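Local coordinates for protein endo-beta-1,4-glucanase (Bacillus licheniformis, PDB 2JEN) that hydrolyses internal beta-1,4-glucosidic bonds in the backbone of plant cell-wall xyloglucan, as a family 12 glycoside hydrolase, at residues A[174-187]-A[199-213]. The protein carries 1 engineered substitution. Residues are numbered along the deposited sequence; the frame is centred on the assembly and turned at random.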
ATOM      1  N   THR A 174      32.561 -11.538  30.848  1.00 12.66           N
ATOM      2  CA  THR A 174      32.539 -10.143  30.451  1.00 12.83           C
ATOM      3  C   THR A 174      33.952  -9.664  30.256  1.00 13.03           C
ATOM      4  O   THR A 174      34.839  -9.939  31.084  1.00 14.47           O
ATOM      5  CB  THR A 174      31.756  -9.318  31.433  1.00 13.69           C
ATOM      6  OG1 THR A 174      30.411  -9.807  31.464  1.00 16.23           O
ATOM      7  CG2 THR A 174      31.741  -7.837  31.083  1.00 15.24           C
ATOM      8  N   VAL A 175      34.193  -8.983  29.139  1.00 13.40           N
ATOM      9  CA  VAL A 175      35.521  -8.523  28.750  1.00 13.20           C
ATOM     10  C   VAL A 175      35.512  -7.069  28.357  1.00 14.15           C
ATOM     11  O   VAL A 175      34.481  -6.542  27.911  1.00 15.73           O
ATOM     12  CB  VAL A 175      36.097  -9.335  27.555  1.00 14.25           C
ATOM     13  CG1 VAL A 175      36.076 -10.774  27.876  1.00 17.43           C
ATOM     14  CG2 VAL A 175      35.262  -9.084  26.256  1.00 16.11           C
ATOM     15  N   SER A 176      36.635  -6.405  28.548  1.00 13.97           N
ATOM     16  CA  SER A 176      36.833  -5.033  28.022  0.75 13.04           C
ATOM     17  C   SER A 176      37.683  -5.126  26.768  1.00 14.55           C
ATOM     18  O   SER A 176      38.819  -5.575  26.818  1.00 15.99           O
ATOM     19  CB  SER A 176      37.507  -4.158  29.082  0.75 13.91           C
ATOM     20  OG  SER A 176      37.686  -2.817  28.655  0.75 14.04           O
ATOM     21  N   ILE A 177      37.098  -4.725  25.622  1.00 14.07           N
ATOM     22  CA  ILE A 177      37.802  -4.689  24.350  1.00 14.25           C
ATOM     23  C   ILE A 177      37.455  -3.392  23.670  1.00 15.58           C
ATOM     24  O   ILE A 177      36.259  -3.015  23.570  1.00 15.14           O
ATOM     25  CB  ILE A 177      37.379  -5.868  23.439  1.00 14.60           C
ATOM     26  CG1 ILE A 177      37.728  -7.225  24.054  1.00 15.12           C
ATOM     27  CG2 ILE A 177      38.017  -5.730  22.044  1.00 15.53           C
ATOM     28  CD1 ILE A 177      37.221  -8.432  23.250  1.00 15.44           C
ATOM     29  N   GLY A 178      38.468  -2.692  23.186  1.00 16.89           N
ATOM     30  CA  GLY A 178      38.254  -1.480  22.387  1.00 17.06           C
ATOM     31  C   GLY A 178      37.657  -0.324  23.174  1.00 17.71           C
ATOM     32  O   GLY A 178      37.081   0.620  22.578  1.00 18.31           O
ATOM     33  N   GLY A 179      37.777  -0.362  24.506  1.00 17.33           N
ATOM     34  CA  GLY A 179      37.192   0.661  25.353  1.00 17.97           C
ATOM     35  C   GLY A 179      35.739   0.491  25.761  1.00 17.63           C
ATOM     36  O   GLY A 179      35.114   1.420  26.314  1.00 19.77           O
ATOM     37  N   HIS A 180      35.180  -0.684  25.451  1.00 16.48           N
ATOM     38  CA  HIS A 180      33.807  -1.037  25.790  1.00 15.38           C
ATOM     39  C   HIS A 180      33.821  -2.365  26.555  1.00 14.46           C
ATOM     40  O   HIS A 180      34.691  -3.207  26.329  1.00 14.90           O
ATOM     41  CB  HIS A 180      32.972  -1.241  24.513  1.00 15.06           C
ATOM     42  CG  HIS A 180      32.887  -0.046  23.606  1.00 15.70           C
ATOM     43  ND1 HIS A 180      31.782   0.771  23.571  1.00 18.15           N
ATOM     44  CD2 HIS A 180      33.762   0.461  22.710  1.00 15.76           C
ATOM     45  CE1 HIS A 180      31.975   1.721  22.674  1.00 17.74           C
ATOM     46  NE2 HIS A 180      33.167   1.560  22.132  1.00 17.34           N
ATOM     47  N   SER A 181      32.806  -2.563  27.382  1.00 13.91           N
ATOM     48  CA  SER A 181      32.589  -3.853  28.052  1.00 13.88           C
ATOM     49  C   SER A 181      31.552  -4.685  27.317  1.00 13.36           C
ATOM     50  O   SER A 181      30.477  -4.185  26.982  1.00 14.24           O
ATOM     51  CB  SER A 181      32.127  -3.647  29.476  1.00 15.04           C
ATOM     52  OG  SER A 181      33.189  -2.998  30.186  1.00 18.79           O
ATOM     53  N   TRP A 182      31.837  -5.978  27.166  1.00 12.88           N
ATOM     54  CA  TRP A 182      31.044  -6.909  26.365  1.00 12.34           C
ATOM     55  C   TRP A 182      30.816  -8.191  27.134  1.00 12.30           C
ATOM     56  O   TRP A 182      31.758  -8.788  27.664  1.00 14.10           O
ATOM     57  CB  TRP A 182      31.796  -7.287  25.088  1.00 12.51           C
ATOM     58  CG  TRP A 182      32.331  -6.122  24.298  1.00 12.86           C
ATOM     59  CD1 TRP A 182      33.576  -5.638  24.368  1.00 13.12           C
ATOM     60  CD2 TRP A 182      31.631  -5.308  23.362  1.00 12.85           C
ATOM     61  NE1 TRP A 182      33.726  -4.562  23.551  1.00 13.68           N
ATOM     62  CE2 TRP A 182      32.541  -4.344  22.900  1.00 12.41           C
ATOM     63  CE3 TRP A 182      30.319  -5.311  22.853  1.00 12.98           C
ATOM     64  CZ2 TRP A 182      32.173  -3.348  21.982  1.00 12.88           C
ATOM     65  CZ3 TRP A 182      29.959  -4.335  21.956  1.00 12.36           C
ATOM     66  CH2 TRP A 182      30.877  -3.388  21.493  1.00 13.09           C
ATOM     67  N   LYS A 183      29.580  -8.668  27.137  1.00 12.72           N
ATOM     68  CA  LYS A 183      29.288 -10.043  27.565  1.00 12.43           C
ATOM     69  C   LYS A 183      29.539 -10.960  26.369  1.00 12.18           C
ATOM     70  O   LYS A 183      29.010 -10.727  25.288  1.00 13.01           O
ATOM     71  CB  LYS A 183      27.840 -10.162  28.029  1.00 13.32           C
ATOM     72  CG  LYS A 183      27.523  -9.265  29.190  1.00 16.23           C
ATOM     73  CD  LYS A 183      26.023  -9.253  29.476  1.00 19.01           C
ATOM     74  CE  LYS A 183      25.230  -8.347  28.416  1.00 24.29           C
ATOM     75  NZ  LYS A 183      23.768  -8.148  28.774  1.00 25.93           N
ATOM     76  N   VAL A 184      30.352 -11.979  26.546  1.00 12.37           N
ATOM     77  CA  VAL A 184      30.792 -12.874  25.489  1.00 11.55           C
ATOM     78  C   VAL A 184      30.023 -14.183  25.564  1.00 12.00           C
ATOM     79  O   VAL A 184      29.870 -14.744  26.654  1.00 11.90           O
ATOM     80  CB  VAL A 184      32.296 -13.186  25.590  1.00 11.80           C
ATOM     81  CG1 VAL A 184      32.749 -14.160  24.513  1.00 13.99           C
ATOM     82  CG2 VAL A 184      33.123 -11.909  25.638  1.00 13.23           C
ATOM     83  N   TYR A 185      29.508 -14.639  24.433  1.00 11.56           N
ATOM     84  CA  TYR A 185      28.784 -15.886  24.282  1.00 11.62           C
ATOM     85  C   TYR A 185      29.381 -16.729  23.174  1.00 11.66           C
ATOM     86  O   TYR A 185      29.899 -16.200  22.169  1.00 12.11           O
ATOM     87  CB  TYR A 185      27.325 -15.618  23.939  1.00 13.03           C
ATOM     88  CG  TYR A 185      26.604 -14.856  25.019  1.00 13.48           C
ATOM     89  CD1 TYR A 185      26.773 -13.493  25.167  1.00 14.18           C
ATOM     90  CD2 TYR A 185      25.690 -15.489  25.862  1.00 14.31           C
ATOM     91  CE1 TYR A 185      26.108 -12.787  26.156  1.00 15.83           C
ATOM     92  CE2 TYR A 185      25.016 -14.767  26.858  1.00 16.29           C
ATOM     93  CZ  TYR A 185      25.255 -13.442  26.989  1.00 15.41           C
ATOM     94  OH  TYR A 185      24.574 -12.708  27.976  1.00 21.07           O
ATOM     95  N   LYS A 186      29.295 -18.046  23.319  1.00 11.55           N
ATOM     96  CA  LYS A 186      29.821 -18.992  22.330  1.00 11.73           C
ATOM     97  C   LYS A 186      28.775 -20.065  22.066  1.00 12.24           C
ATOM     98  O   LYS A 186      28.314 -20.728  22.987  1.00 12.32           O
ATOM     99  CB  LYS A 186      31.132 -19.615  22.823  1.00 12.37           C
ATOM    100  CG  LYS A 186      31.740 -20.622  21.855  1.00 12.87           C
ATOM    101  CD  LYS A 186      33.045 -21.179  22.395  1.00 13.10           C
ATOM    102  CE  LYS A 186      33.806 -22.053  21.416  1.00 14.42           C
ATOM    103  NZ  LYS A 186      33.091 -23.293  20.987  1.00 14.03           N
ATOM    104  N   GLY A 187      28.416 -20.235  20.804  1.00 11.89           N
ATOM    105  CA  GLY A 187      27.520 -21.266  20.357  1.00 12.43           C
ATOM    106  C   GLY A 187      27.896 -21.790  19.002  1.00 12.57           C
ATOM    107  O   GLY A 187      28.935 -21.450  18.458  1.00 12.21           O
ATOM    108  N   VAL A 199      29.408 -19.382  16.488  1.00 11.32           N
ATOM    109  CA  VAL A 199      28.940 -18.013  16.623  1.00 11.24           C
ATOM    110  C   VAL A 199      29.448 -17.477  17.963  1.00 11.13           C
ATOM    111  O   VAL A 199      29.170 -18.029  19.035  1.00 12.27           O
ATOM    112  CB  VAL A 199      27.400 -17.892  16.441  1.00 11.89           C
ATOM    113  CG1 VAL A 199      26.602 -18.807  17.370  1.00 13.44           C
ATOM    114  CG2 VAL A 199      26.987 -16.399  16.539  1.00 12.39           C
ATOM    115  N   PHE A 200      30.181 -16.382  17.869  1.00 10.99           N
ATOM    116  CA  PHE A 200      30.743 -15.697  18.984  1.00 10.65           C
ATOM    117  C   PHE A 200      30.096 -14.323  19.072  1.00 10.40           C
ATOM    118  O   PHE A 200      30.231 -13.530  18.117  1.00 12.57           O
ATOM    119  CB  PHE A 200      32.250 -15.512  18.819  1.00 11.36           C
ATOM    120  CG  PHE A 200      32.993 -16.788  18.521  1.00 12.28           C
ATOM    121  CD1 PHE A 200      33.367 -17.632  19.537  1.00 12.62           C
ATOM    122  CD2 PHE A 200      33.358 -17.108  17.227  1.00 12.16           C
ATOM    123  CE1 PHE A 200      34.060 -18.794  19.246  1.00 13.10           C
ATOM    124  CE2 PHE A 200      34.079 -18.245  16.938  1.00 13.33           C
ATOM    125  CZ  PHE A 200      34.443 -19.100  17.970  1.00 12.94           C
ATOM    126  N   SER A 201      29.363 -14.086  20.139  1.00 10.77           N
ATOM    127  CA  SER A 201      28.609 -12.822  20.293  1.00 10.96           C
ATOM    128  C   SER A 201      29.165 -12.012  21.428  1.00 11.31           C
ATOM    129  O   SER A 201      29.396 -12.532  22.513  1.00 12.60           O
ATOM    130  CB  SER A 201      27.114 -13.066  20.541  1.00 11.94           C
ATOM    131  OG  SER A 201      26.553 -13.872  19.502  1.00 13.02           O
ATOM    132  N   PHE A 202      29.358 -10.733  21.168  1.00 10.97           N
ATOM    133  CA  PHE A 202      29.803  -9.727  22.116  1.00 11.01           C
ATOM    134  C   PHE A 202      28.669  -8.722  22.307  1.00 11.70           C
ATOM    135  O   PHE A 202      28.310  -8.032  21.363  1.00 12.77           O
ATOM    136  CB  PHE A 202      31.026  -8.992  21.554  1.00 11.50           C
ATOM    137  CG  PHE A 202      32.223  -9.862  21.359  1.00 11.85           C
ATOM    138  CD1 PHE A 202      32.341 -10.677  20.234  1.00 13.17           C
ATOM    139  CD2 PHE A 202      33.237  -9.922  22.324  1.00 12.70           C
ATOM    140  CE1 PHE A 202      33.433 -11.522  20.065  1.00 12.75           C
ATOM    141  CE2 PHE A 202      34.341 -10.747  22.128  1.00 13.39           C
ATOM    142  CZ  PHE A 202      34.451 -11.549  21.038  1.00 13.55           C
ATOM    143  N   ILE A 203      28.067  -8.716  23.492  1.00 11.24           N
ATOM    144  CA  ILE A 203      26.904  -7.865  23.769  1.00 11.86           C
ATOM    145  C   ILE A 203      27.296  -6.744  24.702  1.00 11.79           C
ATOM    146  O   ILE A 203      27.706  -6.979  25.844  1.00 12.09           O
ATOM    147  CB  ILE A 203      25.698  -8.664  24.318  0.50 11.80           C
ATOM    148  CG1 ILE A 203      25.215  -9.638  23.243  0.50 11.19           C
ATOM    149  CG2 ILE A 203      24.537  -7.708  24.795  0.50 11.38           C
ATOM    150  CD1 ILE A 203      24.045 -10.477  23.633  0.50 12.71           C
ATOM    151  N   ARG A 204      27.218  -5.523  24.235  1.00 12.02           N
ATOM    152  CA  ARG A 204      27.667  -4.408  25.073  1.00 12.27           C
ATOM    153  C   ARG A 204      26.891  -4.388  26.342  1.00 12.88           C
ATOM    154  O   ARG A 204      25.713  -4.662  26.351  1.00 14.09           O
ATOM    155  CB  ARG A 204      27.564  -3.071  24.318  1.00 12.74           C
ATOM    156  CG  ARG A 204      28.465  -1.995  24.908  1.00 14.02           C
ATOM    157  CD  ARG A 204      28.361  -0.725  24.072  1.00 15.12           C
ATOM    158  NE  ARG A 204      29.215   0.361  24.597  1.00 16.53           N
ATOM    159  CZ  ARG A 204      28.844   1.265  25.493  1.00 14.89           C
ATOM    160  NH1 ARG A 204      27.653   1.291  26.038  1.00 16.41           N
ATOM    161  NH2 ARG A 204      29.744   2.194  25.874  1.00 18.91           N
ATOM    162  N   THR A 205      27.543  -4.070  27.484  1.00 13.80           N
ATOM    163  CA  THR A 205      26.835  -4.192  28.764  1.00 13.96           C
ATOM    164  C   THR A 205      25.751  -3.151  28.946  1.00 14.87           C
ATOM    165  O   THR A 205      24.817  -3.375  29.729  1.00 16.98           O
ATOM    166  CB  THR A 205      27.801  -4.148  29.964  1.00 15.16           C
ATOM    167  OG1 THR A 205      28.589  -2.967  29.883  1.00 16.25           O
ATOM    168  CG2 THR A 205      28.736  -5.364  29.938  1.00 15.44           C
ATOM    169  N   ALA A 206      25.812  -2.064  28.159  1.00 14.60           N
ATOM    170  CA  ALA A 206      24.721  -1.086  28.045  1.00 15.15           C
ATOM    171  C   ALA A 206      24.646  -0.715  26.572  1.00 14.97           C
ATOM    172  O   ALA A 206      25.634  -0.794  25.866  1.00 14.55           O
ATOM    173  CB  ALA A 206      25.002   0.151  28.892  1.00 16.72           C
ATOM    174  N   ASN A 207      23.459  -0.308  26.120  1.00 13.99           N
ATOM    175  CA  ASN A 207      23.302   0.064  24.722  1.00 13.59           C
ATOM    176  C   ASN A 207      24.069   1.333  24.412  1.00 14.21           C
ATOM    177  O   ASN A 207      24.216   2.211  25.279  1.00 15.27           O
ATOM    178  CB  ASN A 207      21.844   0.251  24.398  1.00 14.12           C
ATOM    179  CG  ASN A 207      21.042  -1.027  24.508  1.00 13.95           C
ATOM    180  OD1 ASN A 207      21.580  -2.146  24.491  1.00 14.63           O
ATOM    181  ND2 ASN A 207      19.709  -0.865  24.627  1.00 19.27           N
ATOM    182  N   THR A 208      24.536   1.449  23.171  1.00 13.03           N
ATOM    183  CA  THR A 208      25.133   2.679  22.680  1.00 13.70           C
ATOM    184  C   THR A 208      24.696   2.965  21.266  1.00 13.50           C
ATOM    185  O   THR A 208      24.505   2.015  20.490  1.00 14.22           O
ATOM    186  CB  THR A 208      26.684   2.628  22.752  1.00 13.58           C
ATOM    187  OG1 THR A 208      27.231   3.932  22.505  1.00 15.92           O
ATOM    188  CG2 THR A 208      27.340   1.608  21.809  1.00 14.65           C
ATOM    189  N   GLN A 209      24.646   4.238  20.917  1.00 13.01           N
ATOM    190  CA  GLN A 209      24.288   4.683  19.570  1.00 12.80           C
ATOM    191  C   GLN A 209      25.445   4.949  18.658  1.00 13.00           C
ATOM    192  O   GLN A 209      25.250   5.316  17.505  1.00 13.90           O
ATOM    193  CB  GLN A 209      23.379   5.924  19.654  1.00 12.85           C
ATOM    194  CG  GLN A 209      22.007   5.639  20.213  1.00 15.56           C
ATOM    195  CD  GLN A 209      21.024   6.787  20.123  1.00 16.82           C
ATOM    196  OE1 GLN A 209      19.826   6.573  19.918  1.00 20.41           O
ATOM    197  NE2 GLN A 209      21.499   7.988  20.375  1.00 23.36           N
ATOM    198  N   SER A 210      26.687   4.810  19.133  1.00 14.06           N
ATOM    199  CA  SER A 210      27.813   5.007  18.267  1.00 15.49           C
ATOM    200  C   SER A 210      28.998   4.183  18.752  1.00 16.12           C
ATOM    201  O   SER A 210      29.136   3.944  19.971  1.00 18.45           O
ATOM    202  CB  SER A 210      28.174   6.474  18.149  0.50 16.59           C
ATOM    203  OG  SER A 210      28.702   6.896  19.367  0.50 17.30           O
ATOM    204  N   ALA A 211      29.825   3.747  17.825  1.00 14.08           N
ATOM    205  CA  ALA A 211      31.044   3.029  18.176  1.00 14.79           C
ATOM    206  C   ALA A 211      32.049   3.135  17.072  1.00 14.51           C
ATOM    207  O   ALA A 211      31.735   3.253  15.905  1.00 15.42           O
ATOM    208  CB  ALA A 211      30.764   1.574  18.474  1.00 16.69           C
ATOM    209  N   ASN A 212      33.306   3.128  17.477  1.00 14.73           N
ATOM    210  CA  ASN A 212      34.440   3.073  16.607  1.00 15.35           C
ATOM    211  C   ASN A 212      35.237   1.865  17.061  1.00 15.94           C
ATOM    212  O   ASN A 212      35.812   1.892  18.144  1.00 17.19           O
ATOM    213  CB  ASN A 212      35.241   4.363  16.796  0.50 16.85           C
ATOM    214  CG  ASN A 212      36.137   4.638  15.656  0.50 20.19           C
ATOM    215  OD1 ASN A 212      36.933   3.798  15.262  0.50 23.74           O
ATOM    216  ND2 ASN A 212      36.016   5.830  15.097  0.50 26.67           N
ATOM    217  N   LEU A 213      35.219   0.804  16.269  1.00 15.08           N
ATOM    218  CA  LEU A 213      35.802  -0.482  16.649  1.00 15.02           C
ATOM    219  C   LEU A 213      36.813  -0.969  15.643  1.00 15.37           C
ATOM    220  O   LEU A 213      36.786  -0.595  14.472  1.00 19.27           O
ATOM    221  CB  LEU A 213      34.715  -1.534  16.787  1.00 15.75           C
ATOM    222  CG  LEU A 213      33.578  -1.228  17.747  1.00 16.36           C
ATOM    223  CD1 LEU A 213      32.488  -2.288  17.640  1.00 19.21           C
ATOM    224  CD2 LEU A 213      34.030  -1.071  19.197  1.00 17.83           C
TER
HETATM  225  O   HOH W   1      37.475   0.541  19.838  0.50 12.80           O
HETATM  226  O   HOH W   2      32.601   2.349  26.714  1.00 30.93           O
HETATM  227  O   HOH W   3      33.897   3.549  20.279  0.50 10.39           O
HETATM  228  O   HOH W   4      24.492  -5.981  30.648  1.00 30.62           O
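Arg204 and His180 meet where strands 180-192 and 195-204, the arms of an antiparallel beta hairpin in the family 12 beta-sandwich, reach their open end. Arg204 NE gives a nearly straight bond (172°) to His180 ND1 at 2.8 Å, lying in the guanidinium plane and at the edge of the imidazole; the two planes stand 73° apart. The arginine chain gets there with CG anti to its own N (chi1 -159°) and then fully extended to NE, its CG passing over one face of the Trp182 indole. With an alanine in place of Arg204, His180 ND1 is likely to lose its donor and the indole face part of its cover. On the same side of the sheet Trp182 CE3 packs on Phe202 CB, the two side chains crossing at about a right angle, and Phe202 CE2 lies 3.9 Å from Ile177 CD1; Phe218 of helix 215-225 meets both aromatic rings edge to face. Leu213 CD2 also approaches the imidazole, 3.8 Å from His180 CD2, and a water joins His180 NE2 to Asn212 N. Further along, paired backbone bonds such as Lys183 N to Ile203 O (2.8 Å) bring the strands to Val199, whose side chain touches a bound glucose. Two second-shell bonds fix the flat groups: Arg204 NH1 donates to Ala206 O at 2.9 Å, and Trp182 NE1 donates at 3.0 Å to Ile177 O of the type I' turn, which lies in the indole plane.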